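Serine-threonine phosphatase 2C (Toxoplasma gondii, PDB 2I44) probably removes phosphate groups from phosphoserine and phosphothreonine residues of proteins as a metal-dependent PP2C-type phosphatase, and carries bound calcium ions in this crystal. Local coordinates at residues K187-R192 and Q228-F233; V197-L200 and K206-I209; G212-R217 and E222-L227. All blocks are in the same frame, centred on the assembly; numbering follows the deposited sequence.

Contact 1: residues K187-R192 and Q228-F233; sequences KLRIMR and QYSRAF
Arg189 reaches from helix 184-192 toward the backbone of Ser230 and the side chain of Arg231. Its polar approach is made by NH2, which lies 3.1 Å from Ser230 O. The carbonyl oxygen stands at the edge of the guanidinium, near its plane. CG of Arg189 is anti to the backbone N (chi1 -176°), and the chain then bends at chi3 (66°). The bend turns the guanidinium toward the loop.

The charged groups come next. Arg189 and Arg231 cross at about a right angle, and their guanidinium planes are 86° apart. Arg189 NH1 comes within 4.1 Å of Arg231 NE. Both guanidinium groups converge on the carboxylate of Glu186, outside the two segments, which probably balances their charge: its OE1 forms a salt bridge with Arg189 NH2 and a hydrogen bond with Ser230 OG, and its OE2 forms a salt bridge with Arg231 NH2. Arg189 NE is held separately by Gly242 O, and Arg231 NH1 by Gln246 O, so each guanidinium is fixed by more than one partner.

Van der Waals contacts of the Arg189 guanidinium add to this. Its NH2 passes 3.9 Å from Ser230 CB and 4.0 Å from Arg231 CG. The apolar part is small: Ile190 CD1 rests 4.3 Å from Ser230 CB, on the buried side of the helix.

The arrangement is a helix joined to an irregular loop by a polar cluster, with one glutamate between two arginines. Both parts lie in the PP2C family region. The helix is probably part of the flap subdomain known from PP2C relatives. The loop leads into strand 233-234, in one of the two antiparallel sheets of the PP2C beta-sandwich.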
loop_
_atom_site.group_PDB
_atom_site.type_symbol
_atom_site.label_atom_id
_atom_site.label_comp_id
_atom_site.label_asym_id
_atom_site.label_seq_id
_atom_site.Cartn_x
_atom_site.Cartn_y
_atom_site.Cartn_z
ATOM N N LYS A 187 10.614 17.141 3.697
ATOM C CA LYS A 187 11.810 17.577 4.394
ATOM C C LYS A 187 11.461 18.731 5.334
ATOM O O LYS A 187 11.920 18.785 6.477
ATOM C CB LYS A 187 12.850 18.023 3.367
ATOM C CG LYS A 187 14.219 18.336 3.930
ATOM C CD LYS A 187 15.196 18.579 2.787
ATOM C CE LYS A 187 16.592 18.878 3.293
ATOM N NZ LYS A 187 17.552 19.004 2.167
ATOM N N LEU A 188 10.649 19.655 4.842
ATOM C CA LEU A 188 10.243 20.794 5.651
ATOM C C LEU A 188 9.525 20.343 6.910
ATOM O O LEU A 188 9.790 20.848 7.999
ATOM C CB LEU A 188 9.336 21.720 4.847
ATOM C CG LEU A 188 10.057 22.980 4.377
ATOM C CD1 LEU A 188 9.202 23.718 3.359
ATOM C CD2 LEU A 188 10.355 23.857 5.591
ATOM N N ARG A 189 8.620 19.381 6.768
ATOM C CA ARG A 189 7.877 18.900 7.926
ATOM C C ARG A 189 8.789 18.218 8.950
ATOM O O ARG A 189 8.639 18.408 10.168
ATOM C CB ARG A 189 6.760 17.934 7.495
ATOM C CG ARG A 189 5.883 17.476 8.651
ATOM C CD ARG A 189 4.859 16.427 8.239
ATOM N NE ARG A 189 5.489 15.170 7.845
ATOM C CZ ARG A 189 5.548 14.714 6.596
ATOM N NH1 ARG A 189 5.012 15.404 5.602
ATOM N NH2 ARG A 189 6.152 13.565 6.336
ATOM N N ILE A 190 9.739 17.429 8.455
ATOM C CA ILE A 190 10.653 16.714 9.336
ATOM C C ILE A 190 11.503 17.657 10.193
ATOM O O ILE A 190 11.683 17.426 11.397
ATOM C CB ILE A 190 11.575 15.787 8.525
ATOM C CG1 ILE A 190 10.734 14.688 7.865
ATOM C CG2 ILE A 190 12.648 15.188 9.432
ATOM C CD1 ILE A 190 11.441 13.977 6.735
HETATM N N MSE A 191 12.010 18.720 9.577
HETATM C CA MSE A 191 12.846 19.680 10.285
HETATM C C MSE A 191 12.040 20.551 11.240
HETATM O O MSE A 191 12.556 20.980 12.272
HETATM C CB MSE A 191 13.615 20.550 9.286
HETATM C CG MSE A 191 14.600 19.765 8.420
HETATM SE SE MSE A 191 15.412 20.850 7.039
HETATM C CE MSE A 191 17.260 20.228 7.154
ATOM N N ARG A 192 10.783 20.818 10.903
ATOM C CA ARG A 192 9.937 21.622 11.780
ATOM C C ARG A 192 9.625 20.829 13.039
ATOM O O ARG A 192 9.444 21.398 14.111
ATOM C CB ARG A 192 8.619 21.995 11.099
ATOM C CG ARG A 192 8.702 23.151 10.123
ATOM C CD ARG A 192 7.354 23.374 9.456
ATOM N NE ARG A 192 7.465 24.233 8.281
ATOM C CZ ARG A 192 6.485 24.423 7.399
ATOM N NH1 ARG A 192 5.316 23.816 7.556
ATOM N NH2 ARG A 192 6.671 25.211 6.350
ATOM N N GLN A 228 13.758 5.305 4.936
ATOM C CA GLN A 228 13.998 6.000 3.685
ATOM C C GLN A 228 12.714 6.502 3.030
ATOM O O GLN A 228 12.705 6.886 1.869
ATOM C CB GLN A 228 14.816 5.115 2.745
ATOM C CG GLN A 228 16.257 5.012 3.211
ATOM C CD GLN A 228 17.091 4.052 2.390
ATOM O OE1 GLN A 228 16.749 2.877 2.249
ATOM N NE2 GLN A 228 18.197 4.548 1.848
ATOM N N TYR A 229 11.626 6.480 3.793
ATOM C CA TYR A 229 10.353 7.022 3.337
ATOM C C TYR A 229 9.823 7.870 4.496
ATOM O O TYR A 229 10.064 7.559 5.669
ATOM C CB TYR A 229 9.369 5.925 2.898
ATOM C CG TYR A 229 9.236 4.724 3.797
ATOM C CD1 TYR A 229 8.267 4.681 4.795
ATOM C CD2 TYR A 229 10.049 3.607 3.620
ATOM C CE1 TYR A 229 8.109 3.548 5.594
ATOM C CE2 TYR A 229 9.899 2.474 4.414
ATOM C CZ TYR A 229 8.926 2.453 5.396
ATOM O OH TYR A 229 8.755 1.339 6.178
ATOM N N SER A 230 9.117 8.943 4.163
ATOM C CA SER A 230 8.622 9.895 5.159
ATOM C C SER A 230 7.201 9.756 5.718
ATOM O O SER A 230 6.770 10.579 6.536
ATOM C CB SER A 230 8.811 11.301 4.602
ATOM O OG SER A 230 8.469 11.317 3.233
ATOM N N ARG A 231 6.468 8.747 5.263
ATOM C CA ARG A 231 5.115 8.503 5.755
ATOM C C ARG A 231 4.969 7.000 5.921
ATOM O O ARG A 231 5.477 6.231 5.104
ATOM C CB ARG A 231 4.065 9.053 4.780
ATOM C CG ARG A 231 4.223 10.543 4.506
ATOM C CD ARG A 231 2.966 11.148 3.913
ATOM N NE ARG A 231 3.204 12.482 3.369
ATOM C CZ ARG A 231 2.260 13.249 2.833
ATOM N NH1 ARG A 231 1.005 12.814 2.778
ATOM N NH2 ARG A 231 2.575 14.440 2.329
ATOM N N ALA A 232 4.295 6.581 6.985
ATOM C CA ALA A 232 4.138 5.160 7.238
ATOM C C ALA A 232 3.306 4.833 8.463
ATOM O O ALA A 232 2.971 5.708 9.272
ATOM C CB ALA A 232 5.513 4.529 7.397
ATOM N N PHE A 233 2.963 3.555 8.578
ATOM C CA PHE A 233 2.237 3.063 9.735
ATOM C C PHE A 233 3.339 2.713 10.736
ATOM O O PHE A 233 4.409 2.257 10.344
ATOM C CB PHE A 233 1.478 1.781 9.409
ATOM C CG PHE A 233 0.153 1.997 8.746
ATOM C CD1 PHE A 233 -0.833 2.755 9.364
ATOM C CD2 PHE A 233 -0.131 1.390 7.527
ATOM C CE1 PHE A 233 -2.081 2.906 8.787
ATOM C CE2 PHE A 233 -1.383 1.533 6.934
ATOM C CZ PHE A 233 -2.362 2.293 7.567
#

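Contact 2: residues V197-L200 and K206-I209; sequences VEYL and KPFI
Tyr199 turns its CG anti to its own carbonyl carbon (chi1 -62°), and this lays the ring over Pro207. Pro207 CB sits 3.8 Å from the centroid of the Tyr199 ring, 26° off the normal, and makes a CH-pi contact over one face. The proline is offset toward the rim, where its CB meets Tyr199 CD1 at 3.5 Å. Pro207 CB also touches Val197 CG1 at 3.8 Å. These two side chains lie side by side and point the same way. Phe208 has the same first torsion as Tyr199, which sets its ring beside Leu200. Leu200 crosses Phe208 at about a right angle, with its CD1 3.5 Å from Phe208 CE2.

The backbones pair in antiparallel fashion. Glu198 and Phe208 form a hydrogen-bonded pair. Glu198 N donates to Phe208 O, and Phe208 N donates to Glu198 O, each at 2.8 Å and in the carbonyl plane. Val197 and Ile209 form the next, non-hydrogen-bonded pair. Val197 CA adds a CA-H...O contact to Phe208 O at 3.2 Å. Beyond Tyr199 a water takes over: it accepts from Leu200 N and gives a weak bond to Lys206 O.

This is a short two-stranded beta hairpin. Glu198 and Phe208 lie on one face of it. Val197 and Ile209 share the other face, which packs against Ile190 of helix 184-192. The Tyr199 hydroxyl bonds to Lys187 of the same helix.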
loop_
_atom_site.group_PDB
_atom_site.type_symbol
_atom_site.label_atom_id
_atom_site.label_comp_id
_atom_site.label_asym_id
_atom_site.label_seq_id
_atom_site.Cartn_x
_atom_site.Cartn_y
_atom_site.Cartn_z
ATOM N N VAL A 197 16.887 15.132 7.896
ATOM C CA VAL A 197 16.951 14.301 6.707
ATOM C C VAL A 197 18.433 14.137 6.427
ATOM O O VAL A 197 19.125 15.106 6.106
ATOM C CB VAL A 197 16.257 14.976 5.519
ATOM C CG1 VAL A 197 16.531 14.191 4.248
ATOM C CG2 VAL A 197 14.755 15.048 5.784
ATOM N N GLU A 198 18.910 12.906 6.565
ATOM C CA GLU A 198 20.318 12.593 6.387
ATOM C C GLU A 198 20.668 12.005 5.024
ATOM O O GLU A 198 20.028 11.065 4.554
ATOM C CB GLU A 198 20.768 11.623 7.483
ATOM C CG GLU A 198 20.603 12.152 8.911
ATOM C CD GLU A 198 21.361 13.449 9.144
ATOM O OE1 GLU A 198 22.476 13.586 8.599
ATOM O OE2 GLU A 198 20.853 14.326 9.877
ATOM N N TYR A 199 21.691 12.577 4.404
ATOM C CA TYR A 199 22.181 12.132 3.107
ATOM C C TYR A 199 23.542 11.511 3.428
ATOM O O TYR A 199 24.543 12.208 3.596
ATOM C CB TYR A 199 22.322 13.334 2.170
ATOM C CG TYR A 199 21.014 14.045 1.882
ATOM C CD1 TYR A 199 20.264 13.739 0.744
ATOM C CD2 TYR A 199 20.532 15.035 2.745
ATOM C CE1 TYR A 199 19.071 14.402 0.467
ATOM C CE2 TYR A 199 19.339 15.706 2.479
ATOM C CZ TYR A 199 18.615 15.388 1.336
ATOM O OH TYR A 199 17.457 16.072 1.046
ATOM N N LEU A 200 23.569 10.190 3.531
ATOM C CA LEU A 200 24.791 9.497 3.893
ATOM C C LEU A 200 25.765 9.259 2.734
ATOM O O LEU A 200 25.373 9.158 1.571
ATOM C CB LEU A 200 24.430 8.181 4.591
ATOM C CG LEU A 200 23.389 8.336 5.717
ATOM C CD1 LEU A 200 23.302 7.042 6.520
ATOM C CD2 LEU A 200 23.761 9.498 6.629
ATOM N N LYS A 206 19.394 8.292 -1.632
ATOM C CA LYS A 206 18.411 7.645 -0.765
ATOM C C LYS A 206 18.529 8.137 0.673
ATOM O O LYS A 206 18.902 7.381 1.572
ATOM C CB LYS A 206 18.571 6.121 -0.797
ATOM C CG LYS A 206 18.277 5.479 -2.142
ATOM C CD LYS A 206 18.157 3.963 -2.000
ATOM C CE LYS A 206 18.142 3.264 -3.353
ATOM N NZ LYS A 206 19.426 3.498 -4.073
ATOM N N PRO A 207 18.221 9.423 0.905
ATOM C CA PRO A 207 18.298 10.002 2.248
ATOM C C PRO A 207 17.368 9.322 3.259
ATOM O O PRO A 207 16.401 8.643 2.892
ATOM C CB PRO A 207 17.946 11.470 2.010
ATOM C CG PRO A 207 17.026 11.400 0.812
ATOM C CD PRO A 207 17.735 10.415 -0.070
ATOM N N PHE A 208 17.678 9.516 4.536
ATOM C CA PHE A 208 16.920 8.922 5.633
ATOM C C PHE A 208 16.245 9.981 6.490
ATOM O O PHE A 208 16.727 11.109 6.573
ATOM C CB PHE A 208 17.855 8.140 6.566
ATOM C CG PHE A 208 18.572 6.988 5.913
ATOM C CD1 PHE A 208 18.027 5.706 5.945
ATOM C CD2 PHE A 208 19.804 7.178 5.289
ATOM C CE1 PHE A 208 18.702 4.627 5.365
ATOM C CE2 PHE A 208 20.484 6.110 4.706
ATOM C CZ PHE A 208 19.931 4.831 4.744
ATOM N N ILE A 209 15.124 9.617 7.110
ATOM C CA ILE A 209 14.465 10.514 8.043
ATOM C C ILE A 209 15.057 10.048 9.364
ATOM O O ILE A 209 15.027 8.859 9.679
ATOM C CB ILE A 209 12.914 10.357 8.088
ATOM C CG1 ILE A 209 12.368 11.119 9.312
ATOM C CG2 ILE A 209 12.512 8.888 8.128
ATOM C CD1 ILE A 209 10.831 11.304 9.337
HETATM O O HOH W 1 21.448 8.445 2.404
#

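Contact 3: residues G212-R217 and E222-L227; sequences GDFSFR and EQPMQL
Phe214 lays one face of its ring over the ring of Pro224. Pro224 CG is 3.6 Å from the centroid and 25° off the normal, a CH-pi contact. The overlap is offset toward the rim of the phenyl group, and the two side chains cross at about a right angle. Pro224 CB meets Phe214 CD1 at 3.4 Å. A chi1 of -176° swings the Phe214 ring beside its own carbonyl carbon and carries it out from the start of the helix toward the loop. Farther along the loop, Gln226 CG comes 3.8 Å from Phe214 CE1. Arg210 makes a cation-pi contact with the same phenyl ring.

The second part of the contact is polar. Glu222 N donates to Arg217 O at 3.0 Å. The side chains of this pair also interact. Arg217 NE forms a salt bridge with Glu222 OE1 at 3.5 Å, and the guanidinium and carboxylate planes are 57° apart. Arg217 NH1 gives a straighter bond of 3.0 Å to Asp213 OD2, which lies in the guanidinium plane. Asp237 also bridges to NH1. Arg217 therefore has acidic partners at both NE and NH1, and this network should hold its head group in position.

The contact folds the chain back on helix 214-219. The loop leaves the helix, passes Arg217 and Phe214, and runs on beside strand 208-210. There Gln226 touches Phe208, while Tyr135 from another loop packs against Arg217 and Pro224.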
loop_
_atom_site.group_PDB
_atom_site.type_symbol
_atom_site.label_atom_id
_atom_site.label_comp_id
_atom_site.label_asym_id
_atom_site.label_seq_id
_atom_site.Cartn_x
_atom_site.Cartn_y
_atom_site.Cartn_z
ATOM N N GLY A 212 15.083 13.288 16.251
ATOM C CA GLY A 212 15.889 14.276 16.947
ATOM C C GLY A 212 16.709 13.696 18.082
ATOM O O GLY A 212 17.678 14.310 18.537
ATOM N N ASP A 213 16.328 12.509 18.542
ATOM C CA ASP A 213 17.024 11.851 19.639
ATOM C C ASP A 213 17.999 10.783 19.145
ATOM O O ASP A 213 18.627 10.087 19.944
ATOM C CB ASP A 213 16.002 11.219 20.579
ATOM C CG ASP A 213 15.142 10.178 19.886
ATOM O OD1 ASP A 213 15.154 10.137 18.638
ATOM O OD2 ASP A 213 14.453 9.409 20.584
ATOM N N PHE A 214 18.137 10.672 17.828
ATOM C CA PHE A 214 19.017 9.669 17.235
ATOM C C PHE A 214 20.431 9.687 17.783
ATOM O O PHE A 214 20.955 8.661 18.216
ATOM C CB PHE A 214 19.092 9.853 15.720
ATOM C CG PHE A 214 19.896 8.794 15.020
ATOM C CD1 PHE A 214 19.290 7.622 14.575
ATOM C CD2 PHE A 214 21.259 8.966 14.810
ATOM C CE1 PHE A 214 20.035 6.634 13.928
ATOM C CE2 PHE A 214 22.013 7.984 14.166
ATOM C CZ PHE A 214 21.396 6.817 13.723
ATOM N N SER A 215 21.051 10.858 17.753
ATOM C CA SER A 215 22.423 10.989 18.221
ATOM C C SER A 215 22.575 10.588 19.683
ATOM O O SER A 215 23.482 9.843 20.039
ATOM C CB SER A 215 22.913 12.425 18.014
ATOM O OG SER A 215 24.320 12.493 18.165
ATOM N N PHE A 216 21.684 11.075 20.536
ATOM C CA PHE A 216 21.773 10.730 21.947
ATOM C C PHE A 216 21.567 9.242 22.191
ATOM O O PHE A 216 22.284 8.633 22.987
ATOM C CB PHE A 216 20.779 11.556 22.771
ATOM C CG PHE A 216 21.271 12.943 23.084
ATOM C CD1 PHE A 216 22.525 13.131 23.669
ATOM C CD2 PHE A 216 20.484 14.059 22.809
ATOM C CE1 PHE A 216 22.992 14.412 23.977
ATOM C CE2 PHE A 216 20.938 15.347 23.112
ATOM C CZ PHE A 216 22.193 15.522 23.699
ATOM N N ARG A 217 20.603 8.646 21.501
ATOM C CA ARG A 217 20.354 7.224 21.680
ATOM C C ARG A 217 21.496 6.400 21.108
ATOM O O ARG A 217 21.762 5.286 21.569
ATOM C CB ARG A 217 19.028 6.835 21.028
ATOM C CG ARG A 217 17.869 7.615 21.611
ATOM C CD ARG A 217 16.559 7.301 20.938
ATOM N NE ARG A 217 16.119 5.938 21.194
ATOM C CZ ARG A 217 14.852 5.548 21.112
ATOM N NH1 ARG A 217 13.915 6.428 20.783
ATOM N NH2 ARG A 217 14.522 4.286 21.362
ATOM N N GLU A 222 22.717 2.532 22.206
ATOM C CA GLU A 222 21.479 1.922 21.738
ATOM C C GLU A 222 21.481 1.821 20.213
ATOM O O GLU A 222 22.498 2.078 19.557
ATOM C CB GLU A 222 20.272 2.751 22.179
ATOM C CG GLU A 222 20.039 2.813 23.676
ATOM C CD GLU A 222 18.961 3.819 24.036
ATOM O OE1 GLU A 222 17.887 3.803 23.399
ATOM O OE2 GLU A 222 19.180 4.625 24.960
ATOM N N GLN A 223 20.330 1.467 19.654
ATOM C CA GLN A 223 20.203 1.328 18.213
ATOM C C GLN A 223 19.028 2.097 17.610
ATOM O O GLN A 223 18.040 1.500 17.187
ATOM C CB GLN A 223 20.087 -0.154 17.855
ATOM C CG GLN A 223 21.352 -0.942 18.139
ATOM C CD GLN A 223 21.089 -2.425 18.265
ATOM O OE1 GLN A 223 20.308 -2.853 19.120
ATOM N NE2 GLN A 223 21.737 -3.222 17.419
ATOM N N PRO A 224 19.122 3.437 17.568
ATOM C CA PRO A 224 18.044 4.250 16.997
ATOM C C PRO A 224 17.925 3.899 15.511
ATOM O O PRO A 224 18.931 3.598 14.863
ATOM C CB PRO A 224 18.533 5.681 17.230
ATOM C CG PRO A 224 20.022 5.537 17.132
ATOM C CD PRO A 224 20.270 4.281 17.943
HETATM N N MSE A 225 16.710 3.924 14.976
HETATM C CA MSE A 225 16.518 3.571 13.576
HETATM C C MSE A 225 16.115 4.727 12.674
HETATM O O MSE A 225 15.636 5.764 13.140
HETATM C CB MSE A 225 15.489 2.446 13.458
HETATM C CG MSE A 225 15.887 1.155 14.172
HETATM SE SE MSE A 225 17.415 0.267 13.335
HETATM C CE MSE A 225 18.764 0.661 14.646
ATOM N N GLN A 226 16.313 4.512 11.375
ATOM C CA GLN A 226 16.009 5.481 10.328
ATOM C C GLN A 226 15.175 4.820 9.233
ATOM O O GLN A 226 15.157 3.603 9.105
ATOM C CB GLN A 226 17.300 5.989 9.695
ATOM C CG GLN A 226 18.227 6.720 10.636
ATOM C CD GLN A 226 19.651 6.778 10.109
ATOM O OE1 GLN A 226 20.335 5.749 10.011
ATOM N NE2 GLN A 226 20.106 7.978 9.765
ATOM N N LEU A 227 14.496 5.634 8.437
ATOM C CA LEU A 227 13.675 5.123 7.347
ATOM C C LEU A 227 13.967 5.923 6.091
ATOM O O LEU A 227 14.382 7.080 6.161
ATOM C CB LEU A 227 12.188 5.239 7.696
ATOM C CG LEU A 227 11.721 4.493 8.947
ATOM C CD1 LEU A 227 10.233 4.722 9.151
ATOM C CD2 LEU A 227 12.013 3.003 8.786
#

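The three contacts build one region on the same side of the chain's centre. Contacts 2 and 3 are nested within the loop closed by contact 1 and follow one another in sequence. Contacts 1 and 2 have centres 11 Å apart and join where Ile190 CD1 packs 3.6 Å from Val197 CG2. Contacts 2 and 3 have centres 13 Å apart, and Ile209 N lies 2.8 Å from Leu227 O, a probable hydrogen bond. Segments 222-227 and 228-233 are continuous, linking contacts 3 and 1. Two calcium ions share Asp60; one also has Gly61, the other Asp266 and Asp311. The side chains of Phe208 and Met225 each lie about 12 Å from a calcium ion.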